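Local structure of pyruvate kinase 1 (Trypanosoma brucei brucei, 4KCT) at residues A[98-103]-A[120-125]; A[213-218]-A[242-247]; A[233-238]-A[429-434]; A[298-303]-A[341-346]; A[390-395]-A[474-479]. The protein catalyses phosphoryl transfer from phosphoenolpyruvate to ADP, yielding pyruvate and ATP, and as a pyruvate kinase has an intrinsic decarboxylase activity. All coordinates share one frame; numbering follows the deposited sequence. Where two conformers were deposited one is given.

Contact 1 of 5, residues A[98-103]-A[120-125]; sequences GEVSFA and GTKEKF
Val-100 faces the turn at Thr-121 and Lys-122 in the small beta-domain (B domain) that pyruvate kinases carry as an insertion in their barrel. Its CG1, anti to the backbone N (chi1 163°), comes to 3.8 Å from Lys-122 N, while CG2 lies alongside the CA of Thr-121. The same CG1 also covers one face of the Phe-102 ring, 3.5 Å above its plane and displaced toward the rim. At Ser-101 the backbone rather than the side chain does the touching: the methylene run of Lys-122 passes its carbonyl, with Lys-122 CE 3.2 Å from Ser-101 O. The ammonium beyond has a weak, long ion pair with Asp-106. Phe-102 is buried, packed also on Val-108 and Leu-172, and overlaps Lys-122 with the two side chains antiparallel. Strand 99-102 is paired with strand 170-173; toward 120-125 it makes side-chain contacts, several onto backbone atoms. Thr-121 OG1 braces the turn, accepting from Glu-123 N at 2.9 Å (an ST turn) and from Lys-124 N (an ST motif). At the far end of the Phe-102 ring, CE1 lies 3.5 Å from Lys-122 O, near the ring plane, and CZ lies 3.9 Å from Phe-125 CE2.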
# COMPACT_ATOMS: atom_id res chain seq x y z
N GLY A 98 46.91 -5.75 44.84
CA GLY A 98 45.92 -4.84 44.29
C GLY A 98 45.86 -4.82 42.76
O GLY A 98 45.12 -4.03 42.18
N GLU A 99 46.61 -5.70 42.11
CA GLU A 99 46.59 -5.77 40.64
C GLU A 99 47.16 -7.08 40.15
O GLU A 99 48.09 -7.60 40.74
CB GLU A 99 47.38 -4.61 40.02
CG GLU A 99 48.84 -4.53 40.46
CD GLU A 99 49.58 -3.34 39.85
OE1 GLU A 99 49.33 -3.04 38.65
OE2 GLU A 99 50.39 -2.69 40.57
N VAL A 100 46.65 -7.55 39.02
CA VAL A 100 47.20 -8.74 38.35
C VAL A 100 47.11 -8.53 36.83
O VAL A 100 46.12 -7.98 36.34
CB VAL A 100 46.40 -10.01 38.71
CG1 VAL A 100 46.69 -11.12 37.72
CG2 VAL A 100 46.75 -10.47 40.12
N SER A 101 48.13 -8.98 36.11
CA SER A 101 48.12 -8.87 34.64
C SER A 101 47.98 -10.23 33.96
O SER A 101 48.63 -11.20 34.35
CB SER A 101 49.40 -8.17 34.16
OG SER A 101 49.39 -6.81 34.54
N PHE A 102 47.09 -10.30 32.97
CA PHE A 102 46.84 -11.54 32.24
C PHE A 102 47.27 -11.38 30.79
O PHE A 102 47.19 -10.29 30.23
CB PHE A 102 45.35 -11.90 32.28
CG PHE A 102 44.82 -12.16 33.67
CD1 PHE A 102 44.79 -13.45 34.18
CD2 PHE A 102 44.29 -11.12 34.43
CE1 PHE A 102 44.28 -13.70 35.45
CE2 PHE A 102 43.76 -11.36 35.69
CZ PHE A 102 43.76 -12.66 36.19
N ALA A 103 47.63 -12.50 30.18
CA ALA A 103 47.98 -12.53 28.76
C ALA A 103 47.11 -13.57 28.06
O ALA A 103 46.64 -14.51 28.69
CB ALA A 103 49.46 -12.85 28.59
N GLY A 120 42.81 -12.62 45.14
CA GLY A 120 42.82 -13.08 43.77
C GLY A 120 44.22 -13.04 43.18
O GLY A 120 45.02 -12.14 43.48
N THR A 121 44.52 -14.04 42.35
CA THR A 121 45.81 -14.11 41.69
C THR A 121 45.59 -14.39 40.21
O THR A 121 44.44 -14.52 39.75
CB THR A 121 46.68 -15.24 42.28
OG1 THR A 121 46.11 -16.50 41.91
CG2 THR A 121 46.76 -15.13 43.78
N LYS A 122 46.69 -14.45 39.46
CA LYS A 122 46.67 -14.93 38.07
C LYS A 122 46.04 -16.32 37.96
O LYS A 122 45.51 -16.67 36.92
CB LYS A 122 48.09 -14.98 37.52
CG LYS A 122 48.24 -14.55 36.08
CD LYS A 122 49.68 -14.18 35.78
CE LYS A 122 49.94 -14.17 34.28
NZ LYS A 122 51.25 -14.80 33.96
N GLU A 123 46.14 -17.11 39.03
CA GLU A 123 45.68 -18.52 39.00
C GLU A 123 44.19 -18.64 39.28
O GLU A 123 43.55 -19.61 38.88
CB GLU A 123 46.44 -19.35 40.05
CG GLU A 123 47.75 -19.97 39.56
CD GLU A 123 48.84 -18.94 39.33
OE1 GLU A 123 49.42 -18.92 38.23
OE2 GLU A 123 49.11 -18.12 40.25
N LYS A 124 43.70 -17.78 40.17
CA LYS A 124 42.36 -17.94 40.70
C LYS A 124 41.86 -16.66 41.33
O LYS A 124 42.59 -15.99 42.06
CB LYS A 124 42.34 -19.06 41.72
CG LYS A 124 40.99 -19.29 42.36
CD LYS A 124 41.09 -20.49 43.28
CE LYS A 124 39.84 -21.32 43.27
NZ LYS A 124 40.12 -22.66 43.85
N PHE A 125 40.65 -16.26 40.97
CA PHE A 125 40.05 -15.10 41.61
C PHE A 125 38.54 -15.22 41.74
O PHE A 125 37.91 -16.12 41.14
CB PHE A 125 40.46 -13.78 40.90
CG PHE A 125 39.86 -13.61 39.52
CD1 PHE A 125 38.57 -13.12 39.37
CD2 PHE A 125 40.62 -13.89 38.38
CE1 PHE A 125 38.04 -12.89 38.09
CE2 PHE A 125 40.11 -13.65 37.11
CZ PHE A 125 38.80 -13.18 36.96

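Contact 2 of 5, residues A[213-218]-A[242-247]; sequences FIRTAE and NHQGVQ
Arg-215 and Gly-245 bring the two backbones together, their CA atoms 4.4 Å apart where the chain after one barrel strand passes the first turn of helix 243-247. Ile-214 O sits 3.5 Å from Gly-245 CA, a close packing of carbonyl against glycine. Water 1 completes the link by donating to Ile-214 O and to Asn-242 OD1. That same oxygen caps the helix by accepting from Gly-245 N, a straight bond (168°) whose donor nevertheless stands above the carbonyl plane. Asn-242 also gives ND2 to Gln-244 OE1 at 2.9 Å, in both amide planes and on a lone pair of the acceptor. Arg-215 and Gln-244 run alongside one another in a common direction, Arg-215 CG 3.3 Å from Gln-244 OE1. In the conformer described, the bent arginine chain returns NE to Phe-213 O at 2.8 Å, in the guanidinium plane, while NH2 and NH1 reach Leu-187 O and Pro-188 O. Across the contact, Phe-213 CE1 meets Asn-242 CB at 3.7 Å, the side chains crossing at about a right angle. Phe-213 N bonds to Glu-241 OE2, and the ring touches Asp-265; both acids belong to the magnesium site. The chemistry, with its capped helix start and bridging water, is consistent with a second shell that helps to position the backbone beside Glu-241.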
# COMPACT_ATOMS: atom_id res chain seq x y z
N PHE A 213 19.12 -1.77 34.70
CA PHE A 213 19.17 -3.24 34.50
C PHE A 213 17.85 -3.94 34.76
O PHE A 213 17.81 -5.01 35.38
CB PHE A 213 20.28 -3.87 35.36
CG PHE A 213 21.48 -4.28 34.57
CD1 PHE A 213 21.49 -5.49 33.87
CD2 PHE A 213 22.53 -3.37 34.35
CE1 PHE A 213 22.56 -5.84 33.05
CE2 PHE A 213 23.61 -3.71 33.54
CZ PHE A 213 23.61 -4.94 32.86
N ILE A 214 16.77 -3.42 34.17
CA ILE A 214 15.48 -4.09 34.29
C ILE A 214 15.44 -5.34 33.40
O ILE A 214 15.64 -5.26 32.17
CB ILE A 214 14.32 -3.11 33.95
CG1 ILE A 214 14.25 -1.98 35.01
CG2 ILE A 214 12.99 -3.85 33.85
CD1 ILE A 214 13.96 -2.45 36.44
N ARG A 215 15.21 -6.49 34.02
CA ARG A 215 15.27 -7.73 33.28
C ARG A 215 13.89 -8.32 33.02
O ARG A 215 13.72 -9.09 32.08
CB ARG A 215 16.19 -8.74 33.96
CG ARG A 215 17.66 -8.29 33.97
CD ARG A 215 18.34 -8.65 35.29
NE ARG A 215 18.19 -7.61 36.33
CZ ARG A 215 18.21 -7.86 37.63
NH1 ARG A 215 18.12 -6.87 38.53
NH2 ARG A 215 18.37 -9.11 38.05
N THR A 216 12.92 -7.97 33.87
CA THR A 216 11.56 -8.54 33.80
C THR A 216 10.54 -7.49 34.21
O THR A 216 10.87 -6.54 34.95
CB THR A 216 11.37 -9.74 34.79
OG1 THR A 216 11.52 -9.26 36.13
CG2 THR A 216 12.40 -10.85 34.54
N ALA A 217 9.28 -7.76 33.90
CA ALA A 217 8.17 -6.95 34.40
C ALA A 217 8.08 -7.01 35.93
O ALA A 217 7.69 -6.03 36.56
CB ALA A 217 6.85 -7.39 33.77
N GLU A 218 8.39 -8.16 36.52
CA GLU A 218 8.31 -8.27 37.99
C GLU A 218 9.29 -7.30 38.67
O GLU A 218 8.97 -6.65 39.67
CB GLU A 218 8.55 -9.71 38.44
CG GLU A 218 8.30 -9.93 39.93
CD GLU A 218 6.93 -9.42 40.40
OE1 GLU A 218 6.86 -8.86 41.52
OE2 GLU A 218 5.92 -9.57 39.66
N ASN A 242 20.51 -5.44 28.90
CA ASN A 242 21.01 -6.80 28.65
C ASN A 242 19.99 -7.63 27.89
O ASN A 242 18.91 -7.13 27.55
CB ASN A 242 21.43 -7.51 29.98
CG ASN A 242 20.24 -8.16 30.71
OD1 ASN A 242 19.11 -7.65 30.67
ND2 ASN A 242 20.51 -9.26 31.42
N HIS A 243 20.34 -8.88 27.57
CA HIS A 243 19.50 -9.64 26.65
C HIS A 243 18.14 -9.96 27.27
O HIS A 243 17.14 -10.06 26.55
CB HIS A 243 20.20 -10.91 26.18
CG HIS A 243 20.09 -12.04 27.15
ND1 HIS A 243 20.76 -12.04 28.34
CD2 HIS A 243 19.18 -13.11 27.21
CE1 HIS A 243 20.36 -13.11 29.07
NE2 HIS A 243 19.38 -13.75 28.39
N GLN A 244 18.08 -10.13 28.59
CA GLN A 244 16.79 -10.37 29.28
C GLN A 244 15.83 -9.22 29.10
O GLN A 244 14.66 -9.43 28.83
CB GLN A 244 16.99 -10.59 30.80
CG GLN A 244 17.82 -11.81 31.14
CD GLN A 244 18.19 -11.83 32.62
OE1 GLN A 244 19.13 -11.14 33.06
NE2 GLN A 244 17.38 -12.47 33.40
N GLY A 245 16.32 -7.99 29.27
CA GLY A 245 15.49 -6.82 29.01
C GLY A 245 14.94 -6.82 27.60
O GLY A 245 13.79 -6.45 27.38
N VAL A 246 15.79 -7.14 26.62
CA VAL A 246 15.37 -7.17 25.22
C VAL A 246 14.33 -8.27 24.98
O VAL A 246 13.29 -8.03 24.36
CB VAL A 246 16.57 -7.33 24.24
CG1 VAL A 246 16.06 -7.47 22.79
CG2 VAL A 246 17.54 -6.15 24.38
N GLN A 247 14.58 -9.45 25.52
CA GLN A 247 13.73 -10.61 25.32
C GLN A 247 12.36 -10.39 25.96
O GLN A 247 11.34 -10.77 25.41
CB GLN A 247 14.40 -11.82 25.98
CG GLN A 247 13.62 -13.11 25.91
CD GLN A 247 14.43 -14.28 26.44
OE1 GLN A 247 14.02 -15.43 26.33
NE2 GLN A 247 15.59 -13.99 27.02
O HOH W 1 18.03 -5.00 30.94

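Contact 3 of 5, residues A[233-238]-A[429-434]; sequences DILIIS and CRQLNV
Leu-235 and Gln-431 cross obliquely, the branched end of the leucine lying across the length of the glutamine side chain. Contact follows the whole chain of Gln-431: Leu-235 CD1 lies against Gln-431 CB, Leu-235 CG is 3.8 Å from Gln-431 CD, and Leu-235 CD2 approaches Gln-431 OE1. This spread is possible because the glutamine is extended beyond CG (chi2 174°), which carries its amide past the leucine to the chain just before the strand. There NE2 donates to Asp-233 O at 2.8 Å with an N-H...O angle of 165°. The donor lies in the plane of that carbonyl, and the oxygen in turn lies close to the amide plane of Gln-431, so the bond fixes the rotation of the amide as well as its position. A second acceptor, Asp-207 O, also receives a hydrogen bond from NE2. The nitrogen is thus held by two backbone carbonyls, just ahead of two neighbouring barrel strands, and its polarity is satisfied within a buried contact. Val-434 adds a looser apolar touch, its CG2 4.4 Å from Leu-235 CD1. Arg-430, the preceding residue, makes a salt bridge with Asp-207. The contact joins two domains: strand 235-240 of the TIM barrel, flanked by strands 208-211 and 258-262, and helix 426-431 of the alpha/beta domain, where segment 429-434 also packs on strand 438-442 through Cys-429 and Leu-432.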
# COMPACT_ATOMS: atom_id res chain seq x y z
N ASP A 233 3.13 8.49 41.90
CA ASP A 233 2.99 9.29 40.68
C ASP A 233 4.31 9.54 39.94
O ASP A 233 4.36 10.31 38.97
CB ASP A 233 2.32 10.62 41.01
CG ASP A 233 0.84 10.46 41.40
OD1 ASP A 233 0.15 9.54 40.88
OD2 ASP A 233 0.35 11.30 42.16
N ILE A 234 5.40 8.97 40.46
CA ILE A 234 6.72 9.18 39.85
C ILE A 234 6.84 8.19 38.68
O ILE A 234 6.43 7.04 38.82
CB ILE A 234 7.84 8.92 40.88
CG1 ILE A 234 7.76 9.96 42.01
CG2 ILE A 234 9.21 8.94 40.19
CD1 ILE A 234 8.69 9.66 43.20
N LEU A 235 7.28 8.66 37.51
CA LEU A 235 7.39 7.74 36.36
C LEU A 235 8.51 6.74 36.59
O LEU A 235 9.59 7.11 37.06
CB LEU A 235 7.68 8.51 35.07
CG LEU A 235 6.78 9.66 34.71
CD1 LEU A 235 7.23 10.18 33.35
CD2 LEU A 235 5.32 9.22 34.68
N ILE A 236 8.30 5.50 36.16
CA ILE A 236 9.41 4.55 36.06
C ILE A 236 9.81 4.34 34.60
O ILE A 236 9.00 3.92 33.78
CB ILE A 236 9.07 3.20 36.70
CG1 ILE A 236 8.82 3.39 38.21
CG2 ILE A 236 10.19 2.19 36.45
CD1 ILE A 236 8.34 2.13 38.91
N ILE A 237 11.02 4.78 34.27
CA ILE A 237 11.58 4.58 32.94
C ILE A 237 12.54 3.40 33.06
O ILE A 237 13.58 3.50 33.73
CB ILE A 237 12.35 5.83 32.45
CG1 ILE A 237 11.47 7.09 32.48
CG2 ILE A 237 12.92 5.61 31.03
CD1 ILE A 237 10.13 6.92 31.79
N SER A 238 12.19 2.26 32.46
CA SER A 238 13.01 1.07 32.64
C SER A 238 14.18 1.10 31.68
O SER A 238 13.99 1.33 30.48
CB SER A 238 12.16 -0.20 32.42
OG SER A 238 11.21 -0.33 33.47
N CYS A 429 3.69 19.02 34.18
CA CYS A 429 4.57 19.84 33.32
C CYS A 429 5.96 19.24 33.24
O CYS A 429 6.54 19.15 32.16
CB CYS A 429 4.67 21.28 33.85
SG CYS A 429 3.12 22.18 33.90
N ARG A 430 6.49 18.82 34.39
CA ARG A 430 7.86 18.34 34.43
C ARG A 430 7.96 16.97 33.76
O ARG A 430 8.96 16.66 33.07
CB ARG A 430 8.37 18.28 35.87
CG ARG A 430 8.56 19.66 36.50
CD ARG A 430 9.28 19.57 37.85
NE ARG A 430 8.48 18.87 38.86
CZ ARG A 430 7.62 19.47 39.68
NH1 ARG A 430 7.37 20.77 39.56
NH2 ARG A 430 7.05 18.78 40.66
N GLN A 431 6.95 16.14 33.99
CA GLN A 431 7.00 14.77 33.47
C GLN A 431 6.80 14.73 31.95
O GLN A 431 7.30 13.83 31.29
CB GLN A 431 5.96 13.90 34.19
CG GLN A 431 6.45 13.48 35.58
CD GLN A 431 5.41 12.75 36.37
OE1 GLN A 431 4.24 12.74 36.00
NE2 GLN A 431 5.83 12.10 37.44
N LEU A 432 6.08 15.70 31.40
CA LEU A 432 5.78 15.70 29.98
C LEU A 432 7.00 16.10 29.16
O LEU A 432 7.00 15.98 27.94
CB LEU A 432 4.57 16.60 29.70
CG LEU A 432 3.20 15.92 30.00
CD1 LEU A 432 2.08 16.94 29.85
CD2 LEU A 432 2.97 14.75 29.03
N ASN A 433 8.08 16.47 29.85
CA ASN A 433 9.38 16.76 29.19
C ASN A 433 10.01 15.57 28.49
O ASN A 433 10.95 15.75 27.68
CB ASN A 433 10.40 17.33 30.21
CG ASN A 433 10.23 18.82 30.46
OD1 ASN A 433 10.38 19.61 29.55
ND2 ASN A 433 10.10 19.20 31.72
N VAL A 434 9.60 14.34 28.83
CA VAL A 434 10.09 13.19 28.04
C VAL A 434 9.22 12.80 26.85
O VAL A 434 9.46 11.79 26.21
CB VAL A 434 10.41 11.95 28.88
CG1 VAL A 434 11.54 12.25 29.87
CG2 VAL A 434 9.17 11.46 29.62

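Contact 4 of 5, residues A[298-303]-A[341-346]; sequences QMLESM and NEVVQY
Met-303 reaches across from the loop that follows barrel strand 293-296 to lie against helix 340-356, which comes after the eighth and last strand of the TIM barrel. Starting at the backbone, its CB packs on Val-343 CG2 at 3.9 Å. The chain then runs out to SD, which is 4.0 Å from Val-343 CA and 3.8 Å from Tyr-346 CD2. This is a Met-aromatic contact of oblique geometry: the sulfur is 4.6 Å from the centroid of the Tyr-346 ring and 45° off its normal, and the two side chains cross at about a right angle. A bend about CG-SD (chi3 70°) turns the terminal methyl along the helix surface, with Met-303 CE 3.7 Å from Tyr-346 CD2 and also beside Val-343 N and the carbonyl carbon of Glu-342. One flexible side chain therefore spans a full turn of the helix, from residue 342 to residue 346, by dispersion contacts.

Leu-300 fills in beside it, its side chain overlapping that of Val-343 head to tail. Its backbone N is bonded to Glu-333 OE2, and the 3-10 turn starting just after it closes through Met-303 N and Leu-300 O. The segment follows Thr-297 of the pyruvate pocket directly, although the Leu-300 side chain is about 14 Å from the ligand. Toward the second subunit, Gln-298 OE1 accepts from Arg-311 N of that chain, and Tyr-346 packs on its Ala-272. Between Leu-300 and the helix the closest pair is Leu-300 CD1 and Val-343 CG2, at 3.6 Å.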
# COMPACT_ATOMS: atom_id res chain seq x y z
N GLN A 298 26.90 7.78 24.58
CA GLN A 298 27.89 8.05 23.53
C GLN A 298 27.34 8.66 22.25
O GLN A 298 28.05 8.69 21.23
CB GLN A 298 28.73 6.81 23.22
CG GLN A 298 29.61 6.37 24.40
CD GLN A 298 30.52 5.20 24.03
OE1 GLN A 298 30.15 4.35 23.22
NE2 GLN A 298 31.79 5.27 24.45
N MET A 299 26.23 9.38 22.36
CA MET A 299 25.64 9.96 21.18
C MET A 299 26.53 11.04 20.57
O MET A 299 26.63 11.13 19.37
CB MET A 299 24.23 10.50 21.46
CG MET A 299 23.33 9.42 22.06
SD MET A 299 21.60 9.70 21.64
CE MET A 299 21.54 9.19 19.93
N LEU A 300 27.15 11.87 21.42
CA LEU A 300 28.02 12.94 20.95
C LEU A 300 29.33 12.92 21.76
O LEU A 300 29.90 13.96 22.05
CB LEU A 300 27.33 14.32 21.10
CG LEU A 300 26.16 14.59 20.12
CD1 LEU A 300 25.45 15.90 20.51
CD2 LEU A 300 26.67 14.69 18.68
N GLU A 301 29.84 11.72 21.98
CA GLU A 301 30.90 11.45 22.94
C GLU A 301 32.14 12.35 22.73
O GLU A 301 32.72 12.87 23.69
CB GLU A 301 31.29 9.98 22.86
CG GLU A 301 32.28 9.52 23.92
CD GLU A 301 31.73 9.66 25.32
OE1 GLU A 301 32.53 9.64 26.28
OE2 GLU A 301 30.49 9.75 25.48
N SER A 302 32.58 12.48 21.50
CA SER A 302 33.85 13.16 21.24
C SER A 302 33.75 14.64 21.65
O SER A 302 34.78 15.30 21.86
CB SER A 302 34.22 13.06 19.77
OG SER A 302 33.36 13.88 18.98
N MET A 303 32.52 15.15 21.78
CA MET A 303 32.35 16.55 22.27
C MET A 303 32.60 16.70 23.77
O MET A 303 32.55 17.81 24.30
CB MET A 303 30.99 17.14 21.89
CG MET A 303 30.82 17.39 20.39
SD MET A 303 29.50 18.58 19.99
CE MET A 303 30.22 20.10 20.58
N ASN A 341 27.43 23.43 26.93
CA ASN A 341 26.41 24.21 26.18
C ASN A 341 26.44 23.91 24.69
O ASN A 341 25.40 23.74 24.07
CB ASN A 341 26.55 25.71 26.43
CG ASN A 341 26.37 26.07 27.88
OD1 ASN A 341 25.56 25.47 28.57
ND2 ASN A 341 27.26 26.94 28.40
N GLU A 342 27.64 23.82 24.11
CA GLU A 342 27.76 23.64 22.67
C GLU A 342 27.24 22.23 22.27
O GLU A 342 26.71 22.06 21.18
CB GLU A 342 29.22 23.77 22.21
CG GLU A 342 29.77 25.20 22.28
CD GLU A 342 30.27 25.58 23.68
OE1 GLU A 342 30.22 24.74 24.60
OE2 GLU A 342 30.63 26.75 23.88
N VAL A 343 27.51 21.23 23.11
CA VAL A 343 27.04 19.87 22.80
C VAL A 343 25.50 19.79 22.79
O VAL A 343 24.90 19.26 21.86
CB VAL A 343 27.70 18.76 23.68
CG1 VAL A 343 27.25 18.86 25.12
CG2 VAL A 343 27.35 17.37 23.15
N VAL A 344 24.87 20.47 23.75
CA VAL A 344 23.40 20.52 23.79
C VAL A 344 22.85 21.29 22.59
O VAL A 344 21.88 20.87 21.96
CB VAL A 344 22.88 21.10 25.10
CG1 VAL A 344 21.37 21.39 24.99
CG2 VAL A 344 23.20 20.15 26.27
N GLN A 345 23.50 22.40 22.24
CA GLN A 345 23.09 23.17 21.07
C GLN A 345 23.22 22.37 19.76
O GLN A 345 22.31 22.41 18.93
CB GLN A 345 23.88 24.49 20.99
CG GLN A 345 23.49 25.49 22.09
CD GLN A 345 24.55 26.58 22.30
OE1 GLN A 345 25.39 26.78 21.45
NE2 GLN A 345 24.54 27.20 23.47
N TYR A 346 24.32 21.62 19.59
CA TYR A 346 24.44 20.73 18.42
C TYR A 346 23.34 19.69 18.43
O TYR A 346 22.74 19.40 17.39
CB TYR A 346 25.79 20.00 18.39
CG TYR A 346 26.80 20.62 17.48
CD1 TYR A 346 26.69 20.52 16.11
CD2 TYR A 346 27.87 21.36 18.00
CE1 TYR A 346 27.61 21.11 15.27
CE2 TYR A 346 28.78 21.98 17.17
CZ TYR A 346 28.68 21.81 15.81
OH TYR A 346 29.58 22.42 14.98

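Contact 5 of 5, residues A[390-395]-A[474-479]; sequences FEVQAK and GDVVVV
Lys-395 passes above the carboxylate plane of Asp-475, the flat side-chain group in this contact, with CD about 3.5 Å from that plane. In the alpha/beta domain, helix 377-392 leads here into strand 396-400, which lies parallel to 476-481 inside the sheet. Lys-395 CD is 3.6 Å from Asp-475 OD2, and the extended chain carries NZ to a long salt bridge, 3.7 Å from Asp-475 OD1. The carboxylate has a second partner, Ser-472 N bonding to OD2. The turn after the helix is a Schellman motif with Gln-393 at positive phi (56°), and it brings Ala-394 CA to 5.2 Å from Val-476 CA. The backbones are joined by a weak bond, Lys-395 N to Val-476 O. Water 2 bridges the same two atoms, accepting from Lys-395 N and donating to Val-476 O at 2.6 Å each. Val-392 and Val-476 meet through their methyls, the side chains crossing at about a right angle. Val-392 also packs on Ala-380 of the third subunit, while Glu-391 makes a salt bridge to Lys-368 of that chain. Two residues on from Val-476, Val-478 CG2 meets the CB of the buried Ala-394 at 3.9 Å.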
# COMPACT_ATOMS: atom_id res chain seq x y z
N PHE A 390 -3.28 17.34 10.49
CA PHE A 390 -2.67 17.18 9.18
C PHE A 390 -3.59 17.73 8.09
O PHE A 390 -3.11 18.38 7.17
CB PHE A 390 -2.33 15.70 8.92
CG PHE A 390 -1.11 15.23 9.66
CD1 PHE A 390 0.15 15.82 9.43
CD2 PHE A 390 -1.20 14.20 10.58
CE1 PHE A 390 1.31 15.30 10.02
CE2 PHE A 390 -0.05 13.73 11.25
CZ PHE A 390 1.19 14.29 10.97
N GLU A 391 -4.89 17.39 8.13
CA GLU A 391 -5.79 17.80 7.00
C GLU A 391 -5.86 19.32 6.86
O GLU A 391 -6.00 19.84 5.74
CB GLU A 391 -7.21 17.26 7.16
CG GLU A 391 -7.31 15.81 7.55
CD GLU A 391 -6.91 14.87 6.45
OE1 GLU A 391 -7.21 13.66 6.58
OE2 GLU A 391 -6.28 15.33 5.46
N VAL A 392 -5.86 20.03 7.98
CA VAL A 392 -5.95 21.51 7.92
C VAL A 392 -4.64 22.23 8.02
O VAL A 392 -4.63 23.45 8.04
CB VAL A 392 -6.87 22.14 8.97
CG1 VAL A 392 -8.30 21.73 8.77
CG2 VAL A 392 -6.37 21.89 10.40
N GLN A 393 -3.54 21.48 8.15
CA GLN A 393 -2.22 22.05 8.38
C GLN A 393 -2.24 22.93 9.63
O GLN A 393 -1.69 24.05 9.64
CB GLN A 393 -1.73 22.85 7.14
CG GLN A 393 -1.60 21.98 5.88
CD GLN A 393 -1.13 22.76 4.65
OE1 GLN A 393 -1.45 23.93 4.49
NE2 GLN A 393 -0.51 22.07 3.73
N ALA A 394 -2.84 22.41 10.71
CA ALA A 394 -2.87 23.15 11.97
C ALA A 394 -1.44 23.50 12.38
O ALA A 394 -0.54 22.68 12.25
CB ALA A 394 -3.53 22.31 13.06
N LYS A 395 -1.26 24.68 12.99
CA LYS A 395 0.07 25.06 13.49
C LYS A 395 0.32 24.62 14.93
O LYS A 395 1.48 24.54 15.39
CB LYS A 395 0.30 26.57 13.33
CG LYS A 395 0.40 26.98 11.88
CD LYS A 395 1.10 28.30 11.69
CE LYS A 395 1.27 28.60 10.22
NZ LYS A 395 1.40 30.06 9.99
N GLY A 474 -5.97 34.02 13.36
CA GLY A 474 -6.40 33.46 12.08
C GLY A 474 -5.87 32.06 11.78
O GLY A 474 -6.29 31.44 10.84
N ASP A 475 -4.92 31.57 12.57
CA ASP A 475 -4.46 30.17 12.40
C ASP A 475 -5.46 29.21 13.04
O ASP A 475 -6.00 29.48 14.13
CB ASP A 475 -3.06 29.96 13.02
CG ASP A 475 -1.93 30.66 12.20
OD1 ASP A 475 -2.11 30.89 10.99
OD2 ASP A 475 -0.90 31.03 12.80
N VAL A 476 -5.55 28.00 12.47
CA VAL A 476 -6.34 26.93 13.08
C VAL A 476 -5.53 26.20 14.16
O VAL A 476 -4.38 25.86 13.95
CB VAL A 476 -6.81 25.90 12.03
CG1 VAL A 476 -7.85 24.96 12.64
CG2 VAL A 476 -7.38 26.60 10.83
N VAL A 477 -6.17 25.92 15.29
CA VAL A 477 -5.59 25.07 16.33
C VAL A 477 -6.56 23.94 16.63
O VAL A 477 -7.78 24.16 16.60
CB VAL A 477 -5.35 25.87 17.62
CG1 VAL A 477 -4.94 24.95 18.76
CG2 VAL A 477 -4.27 26.91 17.40
N VAL A 478 -6.05 22.72 16.80
CA VAL A 478 -6.92 21.59 17.13
C VAL A 478 -6.95 21.43 18.65
O VAL A 478 -5.89 21.31 19.28
CB VAL A 478 -6.44 20.27 16.47
CG1 VAL A 478 -7.40 19.11 16.84
CG2 VAL A 478 -6.35 20.45 14.94
N VAL A 479 -8.15 21.45 19.23
CA VAL A 479 -8.30 21.58 20.69
C VAL A 479 -9.03 20.34 21.21
O VAL A 479 -10.14 20.05 20.79
CB VAL A 479 -9.11 22.82 21.07
CG1 VAL A 479 -9.28 22.93 22.58
CG2 VAL A 479 -8.47 24.07 20.47
O HOH W 2 -2.60 26.73 12.22

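Overall arrangement
Contacts 2, 3 and 4 belong wholly or partly to the TIM barrel. The segments of contacts 2 and 3 alternate along the chain, strand 235-240 falling between the two segments of contact 2, and they touch directly where Ile-214 CG1 packs on Ser-238 CB at 3.8 Å. Contact 2 is closest to the chemistry, the side chain of Phe-213 being about 5 Å from a magnesium ion, whereas the side chain of Val-434 in contact 3 is about 13 Å from pyruvate. Contact 4, whose centre is 29 Å from that of contact 2, shares with it the second subunit. Contacts 1 and 5, with centres 67 Å apart, mark the outlying domains. Contact 3 links barrel and alpha/beta domain, the bound sugar bisphosphate lying about 10 Å from the side chain of Gln-431 and about 12 Å from that of Val-478 in contact 5.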